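PDB 2BJR: MFP2b from Ascaris suum, which probably enhances polymerization of the major sperm protein (MSP) that drives amoeboid crawling of nematode sperm, and binds a zinc ion. Local coordinates for residues Thr191-Ala196 and Phe282-Lys287; Gly237-Gly242 and Val305-Gly310. All coordinates share one frame; numbering follows the deposited sequence.

Contact 1. Residues Thr191-Ala196 and Phe282-Lys287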
loop_
_atom_site.group_PDB
_atom_site.type_symbol
_atom_site.label_atom_id
_atom_site.label_comp_id
_atom_site.label_asym_id
_atom_site.label_seq_id
_atom_site.Cartn_x
_atom_site.Cartn_y
_atom_site.Cartn_z
ATOM N N THR A 191 -11.854 3.697 6.879
ATOM C CA THR A 191 -12.509 3.661 5.562
ATOM C C THR A 191 -11.575 3.358 4.399
ATOM O O THR A 191 -12.016 3.245 3.257
ATOM C CB THR A 191 -13.223 4.985 5.321
ATOM O OG1 THR A 191 -12.296 6.067 5.489
ATOM C CG2 THR A 191 -14.323 5.203 6.352
ATOM N N LEU A 192 -10.281 3.229 4.680
ATOM C CA LEU A 192 -9.331 2.780 3.676
ATOM C C LEU A 192 -9.130 1.269 3.725
ATOM O O LEU A 192 -9.035 0.706 4.771
ATOM C CB LEU A 192 -7.996 3.448 3.927
ATOM C CG LEU A 192 -8.107 4.975 3.913
ATOM C CD1 LEU A 192 -6.694 5.553 3.906
ATOM C CD2 LEU A 192 -8.891 5.551 2.744
ATOM N N ASN A 193 -9.078 0.623 2.583
ATOM C CA ASN A 193 -8.747 -0.801 2.515
ATOM C C ASN A 193 -7.402 -0.996 3.163
ATOM O O ASN A 193 -6.473 -0.201 2.947
ATOM C CB ASN A 193 -8.655 -1.263 1.070
ATOM C CG ASN A 193 -9.968 -1.149 0.319
ATOM O OD1 ASN A 193 -10.039 -0.494 -0.735
ATOM N ND2 ASN A 193 -11.015 -1.813 0.845
ATOM N N GLU A 194 -7.286 -2.039 3.938
ATOM C CA GLU A 194 -6.075 -2.363 4.671
ATOM C C GLU A 194 -5.213 -3.315 3.824
ATOM O O GLU A 194 -5.624 -4.432 3.523
ATOM C CB GLU A 194 -6.436 -3.001 6.007
ATOM C CG GLU A 194 -5.229 -3.312 6.879
ATOM C CD GLU A 194 -4.695 -2.109 7.627
ATOM O OE1 GLU A 194 -5.278 -1.012 7.518
ATOM O OE2 GLU A 194 -3.700 -2.291 8.357
ATOM N N TRP A 195 -4.026 -2.847 3.416
ATOM C CA TRP A 195 -3.094 -3.644 2.616
ATOM C C TRP A 195 -1.796 -3.884 3.370
ATOM O O TRP A 195 -1.185 -2.934 3.832
ATOM C CB TRP A 195 -2.780 -2.872 1.315
ATOM C CG TRP A 195 -3.951 -2.754 0.353
ATOM C CD1 TRP A 195 -4.803 -1.695 0.202
ATOM C CD2 TRP A 195 -4.324 -3.699 -0.610
ATOM N NE1 TRP A 195 -5.669 -1.926 -0.834
ATOM C CE2 TRP A 195 -5.412 -3.171 -1.331
ATOM C CE3 TRP A 195 -3.854 -4.975 -0.946
ATOM C CZ2 TRP A 195 -6.022 -3.856 -2.370
ATOM C CZ3 TRP A 195 -4.474 -5.642 -1.936
ATOM C CH2 TRP A 195 -5.540 -5.083 -2.653
ATOM N N ALA A 196 -1.353 -5.134 3.495
ATOM C CA ALA A 196 -0.194 -5.431 4.280
ATOM C C ALA A 196 0.955 -5.817 3.334
ATOM O O ALA A 196 0.773 -6.534 2.365
ATOM C CB ALA A 196 -0.496 -6.568 5.252
ATOM N N PHE A 282 -16.610 -0.401 6.777
ATOM C CA PHE A 282 -17.156 -1.035 5.588
ATOM C C PHE A 282 -17.061 -2.559 5.705
ATOM O O PHE A 282 -16.241 -3.075 6.483
ATOM C CB PHE A 282 -16.404 -0.532 4.342
ATOM C CG PHE A 282 -14.931 -0.804 4.399
ATOM C CD1 PHE A 282 -14.412 -2.000 3.929
ATOM C CD2 PHE A 282 -14.077 0.131 4.969
ATOM C CE1 PHE A 282 -13.038 -2.259 4.021
ATOM C CE2 PHE A 282 -12.712 -0.118 5.059
ATOM C CZ PHE A 282 -12.206 -1.315 4.587
ATOM N N ASP A 283 -17.896 -3.274 4.949
ATOM C CA ASP A 283 -17.842 -4.703 4.852
ATOM C C ASP A 283 -17.586 -5.161 3.420
ATOM O O ASP A 283 -18.018 -4.520 2.470
ATOM C CB ASP A 283 -19.194 -5.322 5.313
ATOM C CG ASP A 283 -19.547 -4.889 6.737
ATOM O OD1 ASP A 283 -18.725 -5.159 7.641
ATOM O OD2 ASP A 283 -20.553 -4.192 7.012
ATOM N N TYR A 284 -16.950 -6.317 3.276
ATOM C CA TYR A 284 -16.666 -6.885 1.967
ATOM C C TYR A 284 -17.694 -7.947 1.604
ATOM O O TYR A 284 -18.169 -8.670 2.483
ATOM C CB TYR A 284 -15.303 -7.594 1.957
ATOM C CG TYR A 284 -14.109 -6.675 1.986
ATOM C CD1 TYR A 284 -13.140 -6.813 2.950
ATOM C CD2 TYR A 284 -13.952 -5.678 1.035
ATOM C CE1 TYR A 284 -11.986 -5.999 2.967
ATOM C CE2 TYR A 284 -12.862 -4.813 1.094
ATOM C CZ TYR A 284 -11.875 -4.989 2.034
ATOM O OH TYR A 284 -10.779 -4.120 2.046
ATOM N N ASP A 285 -17.942 -8.089 0.312
ATOM C CA ASP A 285 -18.668 -9.212 -0.253
ATOM C C ASP A 285 -18.355 -9.300 -1.733
ATOM O O ASP A 285 -17.947 -8.316 -2.333
ATOM C CB ASP A 285 -20.164 -8.935 -0.127
ATOM C CG ASP A 285 -21.010 -10.188 -0.256
ATOM O OD1 ASP A 285 -20.485 -11.344 -0.267
ATOM O OD2 ASP A 285 -22.237 -10.026 -0.345
ATOM N N TRP A 286 -18.540 -10.459 -2.330
ATOM C CA TRP A 286 -18.246 -10.646 -3.742
ATOM C C TRP A 286 -19.562 -10.550 -4.442
ATOM O O TRP A 286 -20.524 -11.196 -4.008
ATOM C CB TRP A 286 -17.555 -11.978 -3.999
ATOM C CG TRP A 286 -16.214 -12.046 -3.330
ATOM C CD1 TRP A 286 -15.961 -12.245 -1.990
ATOM C CD2 TRP A 286 -14.952 -11.906 -3.957
ATOM N NE1 TRP A 286 -14.607 -12.247 -1.761
ATOM C CE2 TRP A 286 -13.959 -12.031 -2.947
ATOM C CE3 TRP A 286 -14.543 -11.669 -5.268
ATOM C CZ2 TRP A 286 -12.604 -11.939 -3.217
ATOM C CZ3 TRP A 286 -13.175 -11.570 -5.518
ATOM C CH2 TRP A 286 -12.229 -11.744 -4.493
ATOM N N LYS A 287 -19.628 -9.701 -5.459
ATOM C CA LYS A 287 -20.892 -9.406 -6.163
ATOM C C LYS A 287 -20.760 -9.681 -7.647
ATOM O O LYS A 287 -19.673 -9.492 -8.209
ATOM C CB LYS A 287 -21.275 -7.940 -5.979
ATOM C CG LYS A 287 -21.487 -7.494 -4.546
ATOM C CD LYS A 287 -22.713 -8.266 -3.936
ATOM C CE LYS A 287 -23.204 -7.612 -2.655
ATOM N NZ LYS A 287 -24.049 -8.573 -1.861
HETATM O O HOH W 1 -9.614 -3.755 4.453
#
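Two antiparallel sheets of the second cytosolic motility protein region meet here: the chain leading into strand 194-199 of one lies against the start of strand 282-288 of the other, through side chains and no backbone pairing. Two aromatic rings from the second strand do most of the work. Phe282 has its ring in the crowded position between backbone N and carbonyl carbon (chi1 59°), which sends it at the incoming backbone; its CE2 lies 3.7 Å from the carbonyl carbon of Thr191, and Leu192 O sits at the ring edge, 3.8 Å from CZ. Tyr284 reaches further, tip first. Its OH accepts a hydrogen bond from Asn193 ND2, 2.6 Å long but bent at 132°, with the oxygen tilted out of the amide plane. The amide and phenol planes are turned only 18° apart, and ND2 sits at the edge of the Tyr284 ring, near its plane. A water gives the hydroxyl a second tie, 2.7 Å from Tyr284 OH and accepting from Glu194 N at 2.9 Å. Phe282 CD1 lies on one face of the Tyr284 ring, toward its rim, while Arg359 makes a cation-pi contact with Phe282 and bonds to Thr191 O. Small, partly polar and water-bridged, this is a surface seam between two beta-sheets.

Contact 2. Residues Gly237-Gly242 and Val305-Gly310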
loop_
_atom_site.group_PDB
_atom_site.type_symbol
_atom_site.label_atom_id
_atom_site.label_comp_id
_atom_site.label_asym_id
_atom_site.label_seq_id
_atom_site.Cartn_x
_atom_site.Cartn_y
_atom_site.Cartn_z
ATOM N N GLY A 237 4.552 0.214 -13.351
ATOM C CA GLY A 237 3.713 1.213 -12.763
ATOM C C GLY A 237 2.222 0.897 -12.795
ATOM O O GLY A 237 1.433 1.667 -12.306
ATOM N N GLU A 238 1.854 -0.265 -13.311
ATOM C CA GLU A 238 0.444 -0.665 -13.375
ATOM C C GLU A 238 0.064 -1.637 -12.232
ATOM O O GLU A 238 0.767 -2.628 -12.002
ATOM C CB GLU A 238 0.150 -1.366 -14.676
ATOM C CG GLU A 238 0.359 -0.465 -15.888
ATOM C CD GLU A 238 0.065 -1.118 -17.221
ATOM O OE1 GLU A 238 -0.806 -2.021 -17.326
ATOM O OE2 GLU A 238 0.687 -0.641 -18.211
ATOM N N PRO A 239 -1.053 -1.393 -11.567
ATOM C CA PRO A 239 -1.529 -2.303 -10.513
ATOM C C PRO A 239 -2.094 -3.583 -11.073
ATOM O O PRO A 239 -2.828 -3.575 -12.081
ATOM C CB PRO A 239 -2.601 -1.480 -9.815
ATOM C CG PRO A 239 -3.149 -0.595 -10.870
ATOM C CD PRO A 239 -1.990 -0.272 -11.753
ATOM N N VAL A 240 -1.674 -4.711 -10.502
ATOM C CA VAL A 240 -2.092 -6.031 -10.926
ATOM C C VAL A 240 -2.661 -6.775 -9.717
ATOM O O VAL A 240 -1.923 -7.102 -8.779
ATOM C CB VAL A 240 -0.902 -6.822 -11.446
ATOM C CG1 VAL A 240 -1.327 -8.138 -12.081
ATOM C CG2 VAL A 240 -0.124 -5.954 -12.429
HETATM N N MSE A 241 -3.965 -7.051 -9.764
HETATM C CA MSE A 241 -4.557 -7.915 -8.760
HETATM C C MSE A 241 -4.367 -9.362 -9.181
HETATM O O MSE A 241 -4.368 -9.726 -10.329
HETATM C CB MSE A 241 -6.040 -7.652 -8.518
HETATM C CG MSE A 241 -6.366 -6.315 -8.048
HETATM SE SE MSE A 241 -5.851 -5.961 -6.238
HETATM C CE MSE A 241 -6.572 -4.189 -6.225
ATOM N N GLY A 242 -4.112 -10.193 -8.204
ATOM C CA GLY A 242 -3.961 -11.570 -8.464
ATOM C C GLY A 242 -4.217 -12.373 -7.214
ATOM O O GLY A 242 -4.931 -11.934 -6.317
ATOM N N VAL A 305 -7.830 -0.184 -7.309
ATOM C CA VAL A 305 -6.601 0.608 -7.274
ATOM C C VAL A 305 -6.520 1.320 -8.616
ATOM O O VAL A 305 -6.642 0.698 -9.668
ATOM C CB VAL A 305 -5.381 -0.275 -6.997
ATOM C CG1 VAL A 305 -4.091 0.516 -7.246
ATOM C CG2 VAL A 305 -5.405 -0.767 -5.544
ATOM N N ASP A 306 -6.308 2.631 -8.577
ATOM C CA ASP A 306 -6.505 3.468 -9.743
ATOM C C ASP A 306 -5.222 3.713 -10.522
ATOM O O ASP A 306 -4.149 3.802 -9.982
ATOM C CB ASP A 306 -7.137 4.791 -9.345
ATOM C CG ASP A 306 -8.518 4.633 -8.763
ATOM O OD1 ASP A 306 -9.095 3.514 -8.787
ATOM O OD2 ASP A 306 -9.113 5.600 -8.269
ATOM N N HIS A 307 -5.369 3.783 -11.828
ATOM C CA HIS A 307 -4.271 3.992 -12.737
ATOM C C HIS A 307 -4.826 4.642 -14.005
ATOM O O HIS A 307 -6.002 4.457 -14.368
ATOM C CB HIS A 307 -3.605 2.658 -13.067
ATOM C CG HIS A 307 -2.415 2.787 -13.948
ATOM N ND1 HIS A 307 -1.140 3.023 -13.464
ATOM C CD2 HIS A 307 -2.304 2.740 -15.289
ATOM C CE1 HIS A 307 -0.300 3.090 -14.477
ATOM N NE2 HIS A 307 -0.978 2.938 -15.598
ATOM N N HIS A 308 -3.990 5.378 -14.727
ATOM C CA HIS A 308 -4.513 6.108 -15.896
ATOM C C HIS A 308 -4.966 5.194 -17.019
ATOM O O HIS A 308 -5.790 5.570 -17.830
ATOM C CB HIS A 308 -3.512 7.167 -16.396
ATOM C CG HIS A 308 -2.250 6.591 -16.944
ATOM N ND1 HIS A 308 -1.088 6.532 -16.211
ATOM C CD2 HIS A 308 -1.966 6.034 -18.143
ATOM C CE1 HIS A 308 -0.138 5.975 -16.937
ATOM N NE2 HIS A 308 -0.643 5.664 -18.114
ATOM N N LYS A 309 -4.434 3.991 -17.105
ATOM C CA LYS A 309 -4.883 3.009 -18.111
ATOM C C LYS A 309 -6.154 2.221 -17.723
ATOM O O LYS A 309 -6.589 1.366 -18.472
ATOM C CB LYS A 309 -3.799 1.990 -18.395
ATOM C CG LYS A 309 -2.565 2.521 -19.154
ATOM C CD LYS A 309 -1.983 1.345 -19.952
ATOM C CE LYS A 309 -0.505 1.421 -20.182
ATOM N NZ LYS A 309 -0.000 0.060 -20.670
ATOM N N GLY A 310 -6.721 2.472 -16.557
ATOM C CA GLY A 310 -7.845 1.683 -16.087
ATOM C C GLY A 310 -7.670 1.326 -14.619
ATOM O O GLY A 310 -6.570 0.968 -14.201
#
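His307 stands beside the start of strand 238-247 with its ring under the stem of Glu238: CG of the glutamate lies over the ring face, 4.0 Å from its centroid, in a CH-pi contact. The imidazole swings out anti to its own backbone N (chi1 -177°), and His308 ND1 lies on the opposite face, toward the rim. Beyond CG the glutamate runs on extended and crosses the extended Lys309 obliquely, their charged ends meeting; NZ approaches OE2 from above the carboxylate plane in a 2.6 Å salt bridge. The other oxygen, OE1, is held by Trp257 NE1, which should help fix the carboxylate's rotation. Pro239 lays its ring against the loop, CD 3.6 Å from His307 CB and CB 3.6 Å from Val305 CG1. Val305 splits its branches, CG1 going to the proline and CG2 to the selenomethionine methyl, CE of Met241, at 3.7 Å. A type I turn from His307 to Gly310, closed by the backbone hydrogen bond from Gly310 N to His307 O, brings Lys309 round. Leu232 and Tyr234 of strand 229-235 flank the apolar end, with Ile312 touching Pro239 and Met241, just ahead of strand 313-319.

How the contacts relate
Going from the N terminus, the chain enters contact 1 at 191-196, runs through 237-242 of contact 2, returns to contact 1 at 282-287 and reaches 305-310 last. The two closures therefore cross: contact 1 closes a loop of 85 intervening residues, and contact 2, spanning 62, opens inside that loop and closes beyond it. The first segments lead into or lie on strands 194-199 and 238-247 of one sheet; the partners are strand 282-288 of the second sheet and the loop between that sheet's strands 300-302 and 313-319. The centres lie about 17 Å apart, yet the contacts touch, Trp195 CH2 packing 3.7 Å from Met241 SE. One ties the sheets through a strand, the other through a loop.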